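Local coordinates for protein uroporphyrinogen III synthase (Thermus thermophilus, PDB 1WCW) that probably catalyses the cyclisation of the linear tetrapyrrole hydroxymethylbilane to uroporphyrinogen III, a step of haem and related tetrapyrrole biosynthesis, at residues 58-63 with 156-161; 132-137 with 148-153; 219-224 with 246-251. All blocks are in the same frame, centred on the assembly; numbering follows the deposited sequence.

Interaction 1: residues 58-63 with 156-161; sequences QGVDLF and RVLPLM
Val60 and Leu158 meet through one methyl each, Val60 CG1 lying 4.2 Å from Leu158 CD2, with the two side chains crossing at about a right angle. A second methyl contact lies further along: Leu160 CD1 approaches the rim of the Phe63 ring, close to the ring plane, at 4.2 Å from Phe63 CE1. Strands 62-65 and 155-167 are not neighbours in the six-stranded mixed sheet; strand 132-137 runs between them, so residues 58-63 and 156-161 meet by side chains over one face of that middle strand. The closest CA atoms, those of Val60 and Leu158, are accordingly 8.8 Å apart. The two pairs close at the same distance and differ in burial. The Phe63-Leu160 end is closed in: both residues are buried, both rest on the small side chain of Ala135, and both touch Leu74 of helix 68-80. The Val60-Leu158 end is only partly buried. Leu158 sets its CG anti to the backbone N (chi1 169°), leans on Ala55 of helix 50-57 and sends CD2 to the valine. Beyond it Gln58, Gly59 and Asp61 are exposed, although Asp61 OD2 accepts a hydrogen bond from Val133 N. Across the two segments the contact is purely apolar and buries just 97 Å², which implies adhesion by exclusion of water, with little directional control.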
ATOM      1  N   GLN A  58     -22.478  16.208   3.556  1.00 16.91           N
ATOM      2  CA  GLN A  58     -22.906  17.417   4.292  1.00 18.85           C
ATOM      3  C   GLN A  58     -21.803  18.486   4.265  1.00 20.18           C
ATOM      4  O   GLN A  58     -22.054  19.623   4.679  1.00 21.35           O
ATOM      5  CB  GLN A  58     -23.189  17.076   5.751  1.00 21.81           C
ATOM      6  CG  GLN A  58     -24.250  16.045   5.941  1.00 29.61           C
ATOM      7  CD  GLN A  58     -25.516  16.457   5.293  1.00 36.84           C
ATOM      8  OE1 GLN A  58     -26.049  17.550   5.547  1.00 42.65           O
ATOM      9  NE2 GLN A  58     -26.017  15.600   4.433  1.00 39.47           N
ATOM     10  N   GLY A  59     -20.611  18.146   3.757  1.00 16.46           N
ATOM     11  CA  GLY A  59     -19.514  19.095   3.691  1.00 16.95           C
ATOM     12  C   GLY A  59     -18.466  18.806   4.776  1.00 14.40           C
ATOM     13  O   GLY A  59     -18.742  18.466   5.946  1.00 16.17           O
ATOM     14  N   VAL A  60     -17.202  18.968   4.352  1.00 12.80           N
ATOM     15  CA  VAL A  60     -16.032  18.796   5.237  1.00 12.55           C
ATOM     16  C   VAL A  60     -15.009  19.886   4.908  1.00 11.12           C
ATOM     17  O   VAL A  60     -15.011  20.457   3.810  1.00 15.17           O
ATOM     18  CB  VAL A  60     -15.351  17.394   5.070  1.00 14.13           C
ATOM     19  CG1 VAL A  60     -16.345  16.296   5.437  1.00 13.13           C
ATOM     20  CG2 VAL A  60     -14.844  17.186   3.659  1.00 12.96           C
ATOM     21  N   ASP A  61     -14.118  20.091   5.857  1.00 12.55           N
ATOM     22  CA  ASP A  61     -13.116  21.130   5.635  1.00 13.43           C
ATOM     23  C   ASP A  61     -11.893  20.622   4.950  1.00 11.09           C
ATOM     24  O   ASP A  61     -11.251  21.347   4.200  1.00 13.32           O
ATOM     25  CB  ASP A  61     -12.803  21.718   7.001  1.00 13.89           C
ATOM     26  CG  ASP A  61     -14.024  22.327   7.588  1.00 17.34           C
ATOM     27  OD1 ASP A  61     -14.418  23.388   7.073  1.00 20.32           O
ATOM     28  OD2 ASP A  61     -14.655  21.680   8.470  1.00 19.77           O
ATOM     29  N   LEU A  62     -11.597  19.351   5.179  1.00 11.52           N
ATOM     30  CA  LEU A  62     -10.415  18.744   4.608  1.00 12.73           C
ATOM     31  C   LEU A  62     -10.766  17.320   4.200  1.00  9.38           C
ATOM     32  O   LEU A  62     -11.534  16.625   4.876  1.00 10.46           O
ATOM     33  CB  LEU A  62      -9.289  18.746   5.647  1.00 14.67           C
ATOM     34  CG  LEU A  62      -7.901  18.278   5.243  1.00 14.24           C
ATOM     35  CD1 LEU A  62      -6.870  19.031   6.118  1.00 21.19           C
ATOM     36  CD2 LEU A  62      -7.788  16.835   5.382  1.00 16.81           C
ATOM     37  N   PHE A  63     -10.199  16.907   3.083  1.00  8.74           N
ATOM     38  CA  PHE A  63     -10.337  15.544   2.591  1.00  7.90           C
ATOM     39  C   PHE A  63      -8.945  15.012   2.319  1.00  8.07           C
ATOM     40  O   PHE A  63      -8.172  15.570   1.566  1.00 10.31           O
ATOM     41  CB  PHE A  63     -11.172  15.512   1.287  1.00 10.01           C
ATOM     42  CG  PHE A  63     -11.314  14.108   0.704  1.00 11.11           C
ATOM     43  CD1 PHE A  63     -12.119  13.145   1.331  1.00 16.93           C
ATOM     44  CD2 PHE A  63     -10.599  13.734  -0.415  1.00 12.29           C
ATOM     45  CE1 PHE A  63     -12.171  11.800   0.821  1.00 15.64           C
ATOM     46  CE2 PHE A  63     -10.662  12.432  -0.915  1.00 13.45           C
ATOM     47  CZ  PHE A  63     -11.418  11.482  -0.311  1.00 14.44           C
ATOM     48  N   ARG A 156     -12.123  17.147  13.708  1.00 15.76           N
ATOM     49  CA  ARG A 156     -12.816  15.918  14.047  1.00 14.33           C
ATOM     50  C   ARG A 156     -12.570  14.972  12.805  1.00 13.30           C
ATOM     51  O   ARG A 156     -12.830  15.415  11.655  1.00 16.00           O
ATOM     52  CB  ARG A 156     -14.299  16.133  14.174  1.00 16.87           C
ATOM     53  CG  ARG A 156     -15.086  14.845  14.486  1.00 23.66           C
ATOM     54  CD  ARG A 156     -16.591  15.152  14.715  1.00 32.95           C
ATOM     55  NE  ARG A 156     -17.201  15.807  13.551  1.00 43.96           N
ATOM     56  CZ  ARG A 156     -18.425  16.334  13.496  1.00 44.48           C
ATOM     57  NH1 ARG A 156     -18.857  16.889  12.363  1.00 47.06           N
ATOM     58  NH2 ARG A 156     -19.222  16.326  14.560  1.00 53.65           N
ATOM     59  N   VAL A 157     -12.166  13.749  13.040  1.00 12.31           N
ATOM     60  CA  VAL A 157     -11.874  12.815  11.925  1.00 11.99           C
ATOM     61  C   VAL A 157     -13.118  12.042  11.504  1.00 13.01           C
ATOM     62  O   VAL A 157     -13.823  11.487  12.371  1.00 17.94           O
ATOM     63  CB  VAL A 157     -10.748  11.845  12.276  1.00 16.92           C
ATOM     64  CG1 VAL A 157     -10.517  10.832  11.115  1.00 15.19           C
ATOM     65  CG2 VAL A 157      -9.456  12.634  12.488  1.00 19.59           C
ATOM     66  N   LEU A 158     -13.419  12.032  10.190  1.00 12.42           N
ATOM     67  CA  LEU A 158     -14.554  11.269   9.625  1.00 12.52           C
ATOM     68  C   LEU A 158     -13.876  10.174   8.785  1.00 12.64           C
ATOM     69  O   LEU A 158     -13.396  10.433   7.713  1.00 12.08           O
ATOM     70  CB  LEU A 158     -15.408  12.219   8.800  1.00 11.88           C
ATOM     71  CG  LEU A 158     -16.466  11.513   7.927  1.00 15.10           C
ATOM     72  CD1 LEU A 158     -17.548  10.867   8.821  1.00 22.32           C
ATOM     73  CD2 LEU A 158     -17.058  12.524   7.026  1.00 16.01           C
ATOM     74  N   PRO A 159     -13.788   8.943   9.291  1.00 11.17           N
ATOM     75  CA  PRO A 159     -13.136   7.890   8.542  1.00 11.16           C
ATOM     76  C   PRO A 159     -14.043   7.374   7.424  1.00 10.51           C
ATOM     77  O   PRO A 159     -15.260   7.230   7.650  1.00 12.85           O
ATOM     78  CB  PRO A 159     -12.870   6.833   9.611  1.00 15.41           C
ATOM     79  CG  PRO A 159     -14.064   7.018  10.539  1.00 18.52           C
ATOM     80  CD  PRO A 159     -14.299   8.473  10.610  1.00 17.12           C
ATOM     81  N   LEU A 160     -13.465   7.023   6.288  1.00 10.55           N
ATOM     82  CA  LEU A 160     -14.234   6.432   5.180  1.00 10.39           C
ATOM     83  C   LEU A 160     -13.433   5.274   4.679  1.00 10.82           C
ATOM     84  O   LEU A 160     -12.357   5.455   4.161  1.00 13.89           O
ATOM     85  CB  LEU A 160     -14.410   7.443   4.046  1.00 13.49           C
ATOM     86  CG  LEU A 160     -15.222   8.709   4.412  1.00 12.20           C
ATOM     87  CD1 LEU A 160     -14.627   9.910   3.706  1.00 18.81           C
ATOM     88  CD2 LEU A 160     -16.678   8.555   3.973  1.00 19.60           C
ATOM     89  N   MET A 161     -13.961   4.052   4.830  1.00 10.98           N
ATOM     90  CA  MET A 161     -13.211   2.858   4.429  1.00 13.15           C
ATOM     91  C   MET A 161     -14.019   2.111   3.393  1.00 10.06           C
ATOM     92  O   MET A 161     -14.821   1.175   3.758  1.00 13.59           O
ATOM     93  CB  MET A 161     -12.940   2.048   5.683  1.00 14.41           C
ATOM     94  CG  MET A 161     -12.029   0.881   5.408  1.00 15.22           C
ATOM     95  SD  MET A 161     -11.808  -0.199   6.889  1.00 22.37           S
ATOM     96  CE  MET A 161     -10.953   0.924   7.916  1.00 27.75           C
TER

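Interaction 2: residues 132-137 with 148-153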
ATOM      1  N   GLY A 132     -13.065  22.202  12.289  1.00 26.71           N
ATOM      2  CA  GLY A 132     -13.982  21.496  11.459  1.00 19.09           C
ATOM      3  C   GLY A 132     -13.743  20.012  11.410  1.00 16.06           C
ATOM      4  O   GLY A 132     -13.218  19.381  12.318  1.00 17.52           O
ATOM      5  N   VAL A 133     -14.085  19.492  10.247  1.00 15.43           N
ATOM      6  CA  VAL A 133     -14.066  18.046   9.973  1.00 15.19           C
ATOM      7  C   VAL A 133     -13.097  17.671   8.868  1.00 10.84           C
ATOM      8  O   VAL A 133     -13.072  18.367   7.849  1.00 12.22           O
ATOM      9  CB  VAL A 133     -15.463  17.585   9.564  1.00 17.95           C
ATOM     10  CG1 VAL A 133     -15.428  16.095   9.289  1.00 17.93           C
ATOM     11  CG2 VAL A 133     -16.428  17.931  10.677  1.00 24.90           C
ATOM     12  N   ALA A 134     -12.334  16.645   9.144  1.00 11.47           N
ATOM     13  CA  ALA A 134     -11.378  16.092   8.165  1.00 10.04           C
ATOM     14  C   ALA A 134     -11.827  14.677   7.827  1.00 11.03           C
ATOM     15  O   ALA A 134     -11.827  13.775   8.670  1.00 13.42           O
ATOM     16  CB  ALA A 134      -9.941  16.058   8.738  1.00 12.09           C
ATOM     17  N   ALA A 135     -12.134  14.459   6.568  1.00  9.77           N
ATOM     18  CA  ALA A 135     -12.530  13.144   6.073  1.00  8.88           C
ATOM     19  C   ALA A 135     -11.260  12.431   5.656  1.00  9.68           C
ATOM     20  O   ALA A 135     -10.423  13.007   4.928  1.00 12.66           O
ATOM     21  CB  ALA A 135     -13.424  13.309   4.874  1.00 11.65           C
ATOM     22  N   LEU A 136     -11.060  11.222   6.139  1.00  9.20           N
ATOM     23  CA  LEU A 136      -9.855  10.460   5.868  1.00  8.52           C
ATOM     24  C   LEU A 136     -10.255   9.163   5.183  1.00  8.30           C
ATOM     25  O   LEU A 136     -10.978   8.330   5.788  1.00  9.77           O
ATOM     26  CB  LEU A 136      -9.134  10.202   7.211  1.00 10.37           C
ATOM     27  CG  LEU A 136      -7.974   9.239   7.137  1.00 11.08           C
ATOM     28  CD1 LEU A 136      -6.866   9.727   6.259  1.00 13.49           C
ATOM     29  CD2 LEU A 136      -7.451   9.079   8.512  1.00 11.87           C
ATOM     30  N   GLN A 137      -9.795   8.939   3.980  1.00  8.42           N
ATOM     31  CA  GLN A 137     -10.089   7.692   3.287  1.00  6.79           C
ATOM     32  C   GLN A 137      -9.020   6.668   3.658  1.00  8.93           C
ATOM     33  O   GLN A 137      -7.814   6.915   3.490  1.00  9.77           O
ATOM     34  CB  GLN A 137     -10.050   7.953   1.793  1.00  9.87           C
ATOM     35  CG  GLN A 137     -10.206   6.690   0.914  1.00 10.33           C
ATOM     36  CD  GLN A 137      -8.853   6.147   0.449  1.00  9.12           C
ATOM     37  OE1 GLN A 137      -8.556   4.938   0.605  1.00 12.11           O
ATOM     38  NE2 GLN A 137      -8.081   6.976  -0.116  1.00  6.73           N
ATOM     39  N   ASN A 148      -3.901  10.806  14.500  1.00 14.60           N
ATOM     40  CA  ASN A 148      -3.553  11.614  15.627  1.00 17.30           C
ATOM     41  C   ASN A 148      -3.148  13.018  15.160  1.00 15.81           C
ATOM     42  O   ASN A 148      -3.527  14.033  15.803  1.00 16.53           O
ATOM     43  CB  ASN A 148      -2.433  10.930  16.412  1.00 22.71           C
ATOM     44  CG  ASN A 148      -2.953   9.780  17.237  1.00 35.28           C
ATOM     45  OD1 ASN A 148      -3.850   9.964  18.053  1.00 43.03           O
ATOM     46  ND2 ASN A 148      -2.403   8.593  17.032  1.00 38.78           N
ATOM     47  N   ALA A 149      -2.380  13.116  14.064  1.00 14.69           N
ATOM     48  CA  ALA A 149      -2.020  14.461  13.586  1.00 13.68           C
ATOM     49  C   ALA A 149      -3.264  15.279  13.175  1.00 14.47           C
ATOM     50  O   ALA A 149      -3.344  16.479  13.472  1.00 12.42           O
ATOM     51  CB  ALA A 149      -1.082  14.356  12.437  1.00 13.66           C
ATOM     52  N   LEU A 150      -4.281  14.680  12.534  1.00 12.54           N
ATOM     53  CA  LEU A 150      -5.461  15.436  12.154  1.00 13.49           C
ATOM     54  C   LEU A 150      -6.121  15.979  13.406  1.00 12.19           C
ATOM     55  O   LEU A 150      -6.580  17.143  13.403  1.00 14.16           O
ATOM     56  CB  LEU A 150      -6.445  14.557  11.388  1.00 16.03           C
ATOM     57  CG  LEU A 150      -5.990  14.299   9.954  1.00 13.34           C
ATOM     58  CD1 LEU A 150      -6.847  13.180   9.413  1.00 14.98           C
ATOM     59  CD2 LEU A 150      -6.058  15.576   9.113  1.00 14.14           C
ATOM     60  N   ALA A 151      -6.181  15.172  14.467  1.00 15.88           N
ATOM     61  CA  ALA A 151      -6.808  15.657  15.713  1.00 16.80           C
ATOM     62  C   ALA A 151      -5.979  16.772  16.327  1.00 19.84           C
ATOM     63  O   ALA A 151      -6.546  17.799  16.772  1.00 17.90           O
ATOM     64  CB  ALA A 151      -6.959  14.480  16.710  1.00 18.91           C
ATOM     65  N   GLU A 152      -4.657  16.628  16.317  1.00 17.75           N
ATOM     66  CA  GLU A 152      -3.773  17.682  16.855  1.00 19.85           C
ATOM     67  C   GLU A 152      -3.948  18.986  16.077  1.00 21.62           C
ATOM     68  O   GLU A 152      -3.852  20.098  16.643  1.00 20.26           O
ATOM     69  CB  GLU A 152      -2.308  17.232  16.828  1.00 23.80           C
ATOM     70  CG  GLU A 152      -1.952  16.204  17.876  1.00 30.44           C
ATOM     71  CD  GLU A 152      -0.474  15.790  17.794  1.00 42.88           C
ATOM     72  OE1 GLU A 152      -0.008  15.324  16.715  1.00 46.86           O
ATOM     73  OE2 GLU A 152       0.236  15.933  18.816  1.00 49.99           O
ATOM     74  N   ARG A 153      -4.194  18.875  14.781  1.00 15.55           N
ATOM     75  CA  ARG A 153      -4.394  20.048  13.942  1.00 14.67           C
ATOM     76  C   ARG A 153      -5.763  20.705  14.103  1.00 16.98           C
ATOM     77  O   ARG A 153      -6.037  21.712  13.446  1.00 21.12           O
ATOM     78  CB  ARG A 153      -4.198  19.646  12.463  1.00 16.86           C
ATOM     79  CG  ARG A 153      -2.801  19.298  12.069  1.00 17.65           C
ATOM     80  CD  ARG A 153      -1.814  20.448  12.191  1.00 14.91           C
ATOM     81  NE  ARG A 153      -0.639  20.087  11.412  1.00 20.73           N
ATOM     82  CZ  ARG A 153       0.325  19.310  11.881  1.00 25.01           C
ATOM     83  NH1 ARG A 153       0.255  18.861  13.127  1.00 29.54           N
ATOM     84  NH2 ARG A 153       1.281  18.864  11.085  1.00 22.16           N
TER
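Leu150 of helix 144-152 reaches across to strand 132-137 and divides its two methyls between Ala134 and Leu136. The pair of segments belongs to a beta-alpha-beta unit, strand 132-137, helix 144-152 and strand 155-167, in which the two strands lie parallel and adjacent in the mixed sheet and the helix covers one of its faces. In the first shell, Leu150 CD2 sits 3.9 Å from Ala134 CB, and Leu150 CD1 comes to 4.2 Å from Leu136 CD2. Ala134 and Leu136 both direct CB toward the helix, while the intervening Ala135 points away to the other face of the sheet. With CG anti to its own carbonyl carbon (chi1 -75°), Leu150 extends from the helix toward the strand. The small alanine allows a close approach: the CA atoms of Ala134 and Leu150 are 7.2 Å apart. All three touching residues are buried, and the 122 Å² covered between the segments is wholly a matter of apolar side chains.

A second shell surrounds them. Leu150 also touches Val157 on strand 155-167, the second strand of the unit, and Leu127 in a loop, while Ala134 packs on Leu62 and Tyr155, and Leu136 on Leu64. At the end of the helix Arg153 ties it to the loop containing Leu124 and Leu127, NE bonding to Leu127 O and NH2 to Leu124 O. Arg153, just past the last helical residue, still donates its N to Ala149 O at 2.9 Å.

Interaction 3: residues 219-224 with 246-251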
ATOM      1  N   LEU A 219      13.504  -8.023  -2.355  1.00  7.83           N
ATOM      2  CA  LEU A 219      13.416  -7.124  -3.487  1.00  7.47           C
ATOM      3  C   LEU A 219      12.224  -6.238  -3.255  1.00  7.84           C
ATOM      4  O   LEU A 219      11.173  -6.718  -2.816  1.00  9.07           O
ATOM      5  CB  LEU A 219      13.211  -7.875  -4.834  1.00  8.34           C
ATOM      6  CG  LEU A 219      14.102  -9.120  -4.975  1.00  8.15           C
ATOM      7  CD1 LEU A 219      13.758  -9.849  -6.258  1.00 10.48           C
ATOM      8  CD2 LEU A 219      15.547  -8.778  -4.954  1.00 10.56           C
ATOM      9  N   ALA A 220      12.374  -4.934  -3.556  1.00  8.14           N
ATOM     10  CA  ALA A 220      11.257  -3.992  -3.306  1.00  8.38           C
ATOM     11  C   ALA A 220      10.889  -3.200  -4.543  1.00  8.26           C
ATOM     12  O   ALA A 220      11.839  -2.682  -5.166  1.00 10.35           O
ATOM     13  CB  ALA A 220      11.629  -2.993  -2.167  1.00  9.59           C
ATOM     14  N   VAL A 221       9.627  -3.116  -4.841  1.00  9.42           N
ATOM     15  CA  VAL A 221       9.165  -2.217  -5.921  1.00 12.21           C
ATOM     16  C   VAL A 221       8.680  -0.983  -5.181  1.00 14.66           C
ATOM     17  O   VAL A 221       7.643  -1.033  -4.482  1.00 18.45           O
ATOM     18  CB  VAL A 221       7.982  -2.809  -6.680  1.00 12.20           C
ATOM     19  CG1 VAL A 221       7.467  -1.781  -7.750  1.00 16.16           C
ATOM     20  CG2 VAL A 221       8.403  -4.066  -7.374  1.00 15.59           C
ATOM     21  N   GLY A 222       9.463   0.096  -5.285  1.00 14.26           N
ATOM     22  CA  GLY A 222       9.087   1.386  -4.698  1.00 15.70           C
ATOM     23  C   GLY A 222       9.922   1.734  -3.470  1.00 15.22           C
ATOM     24  O   GLY A 222      10.273   0.835  -2.623  1.00 12.46           O
ATOM     25  N   ARG A 223      10.283   3.011  -3.320  1.00 14.13           N
ATOM     26  CA  ARG A 223      11.007   3.466  -2.167  1.00 12.14           C
ATOM     27  C   ARG A 223      10.207   3.294  -0.855  1.00  8.63           C
ATOM     28  O   ARG A 223      10.812   3.055   0.217  1.00 11.68           O
ATOM     29  CB  ARG A 223      11.394   4.982  -2.370  1.00 16.11           C
ATOM     30  CG  ARG A 223      12.714   5.396  -1.795  1.00 32.80           C
ATOM     31  CD  ARG A 223      13.834   4.651  -2.505  1.00 33.12           C
ATOM     32  NE  ARG A 223      14.640   3.914  -1.533  1.00 43.00           N
ATOM     33  CZ  ARG A 223      15.758   3.280  -1.825  1.00 35.25           C
ATOM     34  NH1 ARG A 223      16.425   2.639  -0.891  1.00 42.96           N
ATOM     35  NH2 ARG A 223      16.224   3.316  -3.072  1.00 43.06           N
ATOM     36  N   VAL A 224       8.913   3.447  -0.931  1.00  9.13           N
ATOM     37  CA  VAL A 224       8.111   3.299   0.277  1.00  9.47           C
ATOM     38  C   VAL A 224       8.110   1.830   0.754  1.00  8.55           C
ATOM     39  O   VAL A 224       8.224   1.529   1.937  1.00  9.39           O
ATOM     40  CB  VAL A 224       6.638   3.786   0.056  1.00 11.62           C
ATOM     41  CG1 VAL A 224       5.852   3.548   1.307  1.00 12.82           C
ATOM     42  CG2 VAL A 224       6.639   5.341  -0.249  1.00 14.42           C
ATOM     43  N   GLY A 246       8.838  -6.334 -15.087  1.00 25.45           N
ATOM     44  CA  GLY A 246       9.919  -6.730 -15.959  1.00 22.78           C
ATOM     45  C   GLY A 246      11.165  -5.998 -15.497  1.00 21.79           C
ATOM     46  O   GLY A 246      12.262  -6.597 -15.576  1.00 21.50           O
ATOM     47  N   SER A 247      11.021  -4.759 -15.032  1.00 20.76           N
ATOM     48  CA  SER A 247      12.169  -3.990 -14.594  1.00 18.96           C
ATOM     49  C   SER A 247      12.747  -4.563 -13.276  1.00 19.71           C
ATOM     50  O   SER A 247      13.974  -4.650 -13.054  1.00 15.73           O
ATOM     51  CB  SER A 247      11.782  -2.506 -14.417  1.00 21.56           C
ATOM     52  OG  SER A 247      12.842  -1.739 -13.891  1.00 23.38           O
ATOM     53  N   LEU A 248      11.832  -4.905 -12.378  1.00 18.96           N
ATOM     54  CA  LEU A 248      12.204  -5.439 -11.096  1.00 15.96           C
ATOM     55  C   LEU A 248      13.039  -6.692 -11.269  1.00 14.53           C
ATOM     56  O   LEU A 248      14.162  -6.835 -10.725  1.00 12.87           O
ATOM     57  CB  LEU A 248      10.925  -5.803 -10.396  1.00 18.81           C
ATOM     58  CG  LEU A 248      11.119  -6.672  -9.159  1.00 26.74           C
ATOM     59  CD1 LEU A 248      11.882  -5.827  -8.168  1.00 17.86           C
ATOM     60  CD2 LEU A 248       9.749  -7.100  -8.610  1.00 25.45           C
ATOM     61  N   LEU A 249      12.485  -7.583 -12.047  1.00 14.75           N
ATOM     62  CA  LEU A 249      13.122  -8.854 -12.276  1.00 14.22           C
ATOM     63  C   LEU A 249      14.398  -8.794 -13.047  1.00 12.35           C
ATOM     64  O   LEU A 249      15.384  -9.448 -12.696  1.00 12.10           O
ATOM     65  CB  LEU A 249      12.187  -9.844 -12.951  1.00 14.36           C
ATOM     66  CG  LEU A 249      11.040 -10.225 -12.004  1.00 16.64           C
ATOM     67  CD1 LEU A 249       9.915 -10.952 -12.796  1.00 17.44           C
ATOM     68  CD2 LEU A 249      11.589 -11.143 -10.919  1.00 24.07           C
ATOM     69  N   GLN A 250      14.425  -7.929 -14.084  1.00 13.53           N
ATOM     70  CA  GLN A 250      15.614  -7.804 -14.867  1.00 12.31           C
ATOM     71  C   GLN A 250      16.698  -7.057 -14.154  1.00 10.14           C
ATOM     72  O   GLN A 250      17.889  -7.403 -14.251  1.00 11.42           O
ATOM     73  CB  GLN A 250      15.309  -7.119 -16.195  1.00 14.55           C
ATOM     74  CG  GLN A 250      14.295  -7.927 -16.917  1.00 22.06           C
ATOM     75  CD  GLN A 250      14.073  -7.362 -18.259  1.00 26.01           C
ATOM     76  OE1 GLN A 250      14.926  -7.532 -19.139  1.00 25.94           O
ATOM     77  NE2 GLN A 250      12.949  -6.662 -18.443  1.00 26.34           N
ATOM     78  N   GLY A 251      16.286  -6.052 -13.416  1.00 11.00           N
ATOM     79  CA  GLY A 251      17.256  -5.297 -12.629  1.00 11.38           C
ATOM     80  C   GLY A 251      17.883  -6.205 -11.559  1.00 11.22           C
ATOM     81  O   GLY A 251      19.109  -6.195 -11.317  1.00 10.53           O
TER
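Leu248 of helix 245-260 packs against Val221, the last residue of strand 217-221, and Leu219, and these apolar contacts carry the interface. The closest is between methyls: Val221 CG2 lies 3.5 Å from Leu248 CD2 and 4.0 Å from Leu248 CD1, so the valine methyl meets both branches of the leucine. The two side chains cross at about a right angle. Leu219, two residues earlier in the strand, offers its CB to Leu248 CD1 at 4.1 Å. Leu248 has its CG anti to the backbone N (chi1 167°), which carries the isobutyl fork toward the strand, where it also touches Ala188 of strand 186-189. With the fork cut back to an alanine, Val221 CG2 and Leu219 CB are likely to lose their partner, leaving a gap between helix and sheet.

Contact with the backbone is slight: Leu248 CD1 passes 4.3 Å from Ala220 O; the CB of Ala220 points away from helix 245-260 and touches Thr225 and Ala226 of helix 223-231.

Polar bonds lie around the apolar patch. Ser247 OG bonds to Asp240 OD1 on the edge strand 238-240, Gly251 N donates to Ser247 O at 2.7 Å within the helix, and Val221 O is met by Thr225 OG1 beyond the N-cap residue Gly222.

The axes of strand 219-221 and helix 246-251 come within 9.4 Å and run roughly antiparallel (152°). This is the layering of an alpha/beta sandwich, with helices covering both faces of a five-stranded parallel sheet of order 2-1-3-4-5.

Interactions 1 and 2 lie in the mixed sheet, centres 8 Å apart, and both are built round strand 132-137, which carries one segment of interaction 2 and runs between the strands of interaction 1: interaction 1 spans one face of that strand and interaction 2 takes its other face. Along the chain interaction 2 is nested inside the loop closed by interaction 1, and the main chains join them through Leu158 N to Ala134 O and Leu62 O to Ala135 N, both 2.8 Å and probable hydrogen bonds. Interaction 3 follows later, in the parallel sheet, its centre about 35 Å from interaction 1, across the chain's centre. The contacts thus lie in two separate alpha/beta halves, consistent with the two-domain build of uroporphyrinogen III synthases.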